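Local atomic coordinates of bifunctional GH43-CE protein (Bacteroides eggerthii, PDB entry 6MLY), a protein that probably releases xylose from xylan chains through a family 43 glycoside hydrolase module and also carries a carbohydrate esterase module. Residues I310-F319 with F505-K513. Residues are numbered along the deposited sequence; the frame is centred on the assembly and turned at random.
Sequences IPGIVASDDF and FDYFKIEDK
Asp317 and Phe508 show how a loop can join a β-strand through one antiparallel, hydrogen-bonded pair. Asp317 N donates to Phe508 O (2.8 Å), and Phe508 N returns a bond to Asp317 O (2.9 Å). One step along, Ser316 stands in for a backbone acceptor: its OG, swung anti to the carbonyl carbon (chi1 -59°), receives Ile510 N at 3.2 Å, nearly straight at 164°. Beyond it Ile510 CD1 reaches Val314 CB (3.9 Å), the two side chains crossing at about a right angle. At the other end the Phe319 ring turns its edge to the backbone at Asp506 and Tyr507, its CE2 3.7 Å from Phe508 N, while Asp317 CB sits over one face. Replacing Phe319 by an alanine is likely to open a gap beside residues 505-508 and leave Asp317 CB without its ring. Asp317 OD1 accepts from Phe319 N, an Asx turn, and is also salt-bridged to Arg321; OD2 takes Trp332 NE1, whose ring meets Phe508 edge-to-face. Strand 502-511 belongs to the concanavalin A-like domain; residues 310-319 lie between strands 275-282 and 333-335. Backbone pairing, Ser316 and apolar side chains thus join loop to strand, while the Asp317 carboxylate braces the loop itself.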
loop_
_atom_site.group_PDB
_atom_site.type_symbol
_atom_site.label_atom_id
_atom_site.label_comp_id
_atom_site.label_asym_id
_atom_site.label_seq_id
_atom_site.Cartn_x
_atom_site.Cartn_y
_atom_site.Cartn_z
ATOM N N ILE A 310 -7.128 -13.960 12.518
ATOM C CA ILE A 310 -7.872 -13.152 13.472
ATOM C C ILE A 310 -8.627 -14.101 14.398
ATOM O O ILE A 310 -9.433 -14.897 13.919
ATOM C CB ILE A 310 -8.811 -12.162 12.751
ATOM C CG1 ILE A 310 -8.053 -11.304 11.734
ATOM C CG2 ILE A 310 -9.573 -11.304 13.755
ATOM C CD1 ILE A 310 -8.934 -10.401 10.893
ATOM N N PRO A 311 -8.374 -14.015 15.716
ATOM C CA PRO A 311 -7.542 -12.998 16.347
ATOM C C PRO A 311 -6.156 -13.471 16.834
ATOM O O PRO A 311 -5.605 -12.885 17.765
ATOM C CB PRO A 311 -8.425 -12.577 17.533
ATOM C CG PRO A 311 -9.043 -13.873 18.001
ATOM C CD PRO A 311 -9.121 -14.738 16.758
ATOM N N GLY A 312 -5.582 -14.485 16.171
ATOM C CA GLY A 312 -4.375 -15.190 16.652
ATOM C C GLY A 312 -3.105 -14.355 16.537
ATOM O O GLY A 312 -2.339 -14.242 17.502
ATOM N N ILE A 313 -2.890 -13.776 15.347
ATOM C CA ILE A 313 -1.661 -13.043 14.990
ATOM C C ILE A 313 -1.939 -11.533 14.932
ATOM O O ILE A 313 -1.041 -10.724 15.187
ATOM C CB ILE A 313 -1.104 -13.550 13.645
ATOM C CG1 ILE A 313 -1.169 -15.076 13.516
ATOM C CG2 ILE A 313 0.303 -13.019 13.411
ATOM C CD1 ILE A 313 -0.264 -15.817 14.459
ATOM N N VAL A 314 -3.165 -11.169 14.535
ATOM C CA VAL A 314 -3.663 -9.773 14.512
ATOM C C VAL A 314 -5.101 -9.775 15.036
ATOM O O VAL A 314 -5.884 -10.644 14.670
ATOM C CB VAL A 314 -3.600 -9.155 13.103
ATOM C CG1 VAL A 314 -2.172 -8.941 12.633
ATOM C CG2 VAL A 314 -4.373 -9.975 12.083
ATOM N N ALA A 315 -5.430 -8.807 15.895
ATOM C CA ALA A 315 -6.777 -8.684 16.440
ATOM C C ALA A 315 -7.162 -7.205 16.572
ATOM O O ALA A 315 -6.289 -6.344 16.715
ATOM C CB ALA A 315 -6.854 -9.397 17.764
ATOM N N SER A 316 -8.473 -6.928 16.503
ATOM C CA SER A 316 -9.044 -5.610 16.817
ATOM C C SER A 316 -8.904 -5.355 18.320
ATOM O O SER A 316 -8.787 -6.313 19.089
ATOM C CB SER A 316 -10.493 -5.520 16.394
ATOM O OG SER A 316 -10.639 -5.747 15.001
ATOM N N ASP A 317 -8.917 -4.078 18.723
ATOM C CA ASP A 317 -8.840 -3.690 20.132
ATOM C C ASP A 317 -9.757 -2.492 20.382
ATOM O O ASP A 317 -9.550 -1.426 19.817
ATOM C CB ASP A 317 -7.405 -3.352 20.553
ATOM C CG ASP A 317 -7.109 -3.568 22.032
ATOM O OD1 ASP A 317 -8.067 -3.760 22.815
ATOM O OD2 ASP A 317 -5.916 -3.554 22.395
ATOM N N ASP A 318 -10.750 -2.687 21.256
ATOM C CA ASP A 318 -11.703 -1.645 21.638
ATOM C C ASP A 318 -11.093 -0.753 22.731
ATOM O O ASP A 318 -11.706 0.243 23.137
ATOM C CB ASP A 318 -13.040 -2.257 22.078
ATOM C CG ASP A 318 -12.973 -3.152 23.307
ATOM O OD1 ASP A 318 -11.853 -3.458 23.757
ATOM O OD2 ASP A 318 -14.047 -3.542 23.806
ATOM N N PHE A 319 -9.899 -1.131 23.208
ATOM C CA PHE A 319 -9.139 -0.437 24.257
ATOM C C PHE A 319 -9.969 -0.356 25.548
ATOM O O PHE A 319 -9.844 0.597 26.323
ATOM C CB PHE A 319 -8.632 0.914 23.746
ATOM C CG PHE A 319 -7.562 0.800 22.688
ATOM C CD1 PHE A 319 -6.354 0.180 22.967
ATOM C CD2 PHE A 319 -7.761 1.300 21.411
ATOM C CE1 PHE A 319 -5.372 0.065 21.996
ATOM C CE2 PHE A 319 -6.776 1.187 20.440
ATOM C CZ PHE A 319 -5.583 0.574 20.735
ATOM N N PHE A 505 -7.263 7.277 20.982
ATOM C CA PHE A 505 -7.745 6.285 20.020
ATOM C C PHE A 505 -8.823 5.432 20.695
ATOM O O PHE A 505 -8.543 4.783 21.710
ATOM C CB PHE A 505 -6.615 5.369 19.547
ATOM C CG PHE A 505 -5.513 6.041 18.768
ATOM C CD1 PHE A 505 -5.410 5.877 17.396
ATOM C CD2 PHE A 505 -4.558 6.816 19.410
ATOM C CE1 PHE A 505 -4.380 6.471 16.684
ATOM C CE2 PHE A 505 -3.536 7.419 18.693
ATOM C CZ PHE A 505 -3.449 7.247 17.331
ATOM N N ASP A 506 -10.044 5.445 20.140
ATOM C CA ASP A 506 -11.163 4.688 20.716
ATOM C C ASP A 506 -10.937 3.188 20.482
ATOM O O ASP A 506 -11.162 2.379 21.387
ATOM C CB ASP A 506 -12.519 5.133 20.156
ATOM C CG ASP A 506 -13.716 4.524 20.875
ATOM O OD1 ASP A 506 -13.556 4.096 22.043
ATOM O OD2 ASP A 506 -14.801 4.472 20.262
ATOM N N TYR A 507 -10.499 2.842 19.263
ATOM C CA TYR A 507 -10.332 1.458 18.841
ATOM C C TYR A 507 -9.319 1.359 17.692
ATOM O O TYR A 507 -8.992 2.346 17.032
ATOM C CB TYR A 507 -11.683 0.849 18.439
ATOM C CG TYR A 507 -12.290 1.373 17.161
ATOM C CD1 TYR A 507 -11.909 0.881 15.923
ATOM C CD2 TYR A 507 -13.275 2.346 17.189
ATOM C CE1 TYR A 507 -12.476 1.350 14.747
ATOM C CE2 TYR A 507 -13.850 2.828 16.023
ATOM C CZ TYR A 507 -13.451 2.331 14.796
ATOM O OH TYR A 507 -14.017 2.814 13.648
ATOM N N PHE A 508 -8.805 0.140 17.497
ATOM C CA PHE A 508 -8.202 -0.296 16.247
ATOM C C PHE A 508 -9.003 -1.500 15.751
ATOM O O PHE A 508 -9.406 -2.340 16.542
ATOM C CB PHE A 508 -6.719 -0.637 16.425
ATOM C CG PHE A 508 -6.077 -1.311 15.237
ATOM C CD1 PHE A 508 -5.442 -0.569 14.252
ATOM C CD2 PHE A 508 -6.111 -2.689 15.098
ATOM C CE1 PHE A 508 -4.859 -1.189 13.156
ATOM C CE2 PHE A 508 -5.526 -3.308 14.005
ATOM C CZ PHE A 508 -4.904 -2.557 13.032
ATOM N N LYS A 509 -9.250 -1.549 14.442
ATOM C CA LYS A 509 -10.054 -2.595 13.837
ATOM C C LYS A 509 -9.302 -3.116 12.614
ATOM O O LYS A 509 -8.777 -2.320 11.841
ATOM C CB LYS A 509 -11.441 -2.060 13.463
ATOM C CG LYS A 509 -12.597 -3.019 13.718
ATOM C CD LYS A 509 -13.237 -3.561 12.460
ATOM C CE LYS A 509 -14.148 -2.558 11.795
ATOM N NZ LYS A 509 -14.995 -3.213 10.772
ATOM N N ILE A 510 -9.247 -4.446 12.476
ATOM C CA ILE A 510 -8.569 -5.098 11.363
ATOM C C ILE A 510 -9.447 -6.242 10.847
ATOM O O ILE A 510 -10.040 -6.992 11.633
ATOM C CB ILE A 510 -7.162 -5.583 11.765
ATOM C CG1 ILE A 510 -6.362 -6.046 10.545
ATOM C CG2 ILE A 510 -7.234 -6.663 12.838
ATOM C CD1 ILE A 510 -4.897 -6.274 10.819
ATOM N N GLU A 511 -9.486 -6.372 9.515
ATOM C CA GLU A 511 -10.322 -7.339 8.814
ATOM C C GLU A 511 -9.571 -7.843 7.574
ATOM O O GLU A 511 -8.769 -7.119 6.982
ATOM C CB GLU A 511 -11.672 -6.703 8.470
ATOM C CG GLU A 511 -11.559 -5.310 7.866
ATOM C CD GLU A 511 -12.825 -4.470 7.909
ATOM O OE1 GLU A 511 -13.793 -4.879 8.586
ATOM O OE2 GLU A 511 -12.834 -3.396 7.269
ATOM N N ASP A 512 -9.834 -9.103 7.205
ATOM C CA ASP A 512 -9.168 -9.776 6.078
ATOM C C ASP A 512 -9.983 -9.560 4.797
ATOM O O ASP A 512 -9.682 -10.150 3.757
ATOM C CB ASP A 512 -8.939 -11.266 6.356
ATOM C CG ASP A 512 -10.168 -12.027 6.832
ATOM O OD1 ASP A 512 -11.210 -11.960 6.151
ATOM O OD2 ASP A 512 -10.065 -12.692 7.884
ATOM N N LYS A 513 -11.024 -8.727 4.900
ATOM C CA LYS A 513 -11.782 -8.252 3.762
ATOM C C LYS A 513 -11.048 -7.056 3.141
ATOM O O LYS A 513 -10.075 -6.538 3.701
ATOM C CB LYS A 513 -13.205 -7.883 4.198
HETATM O O HOH W 1 -14.049 1.578 21.900
#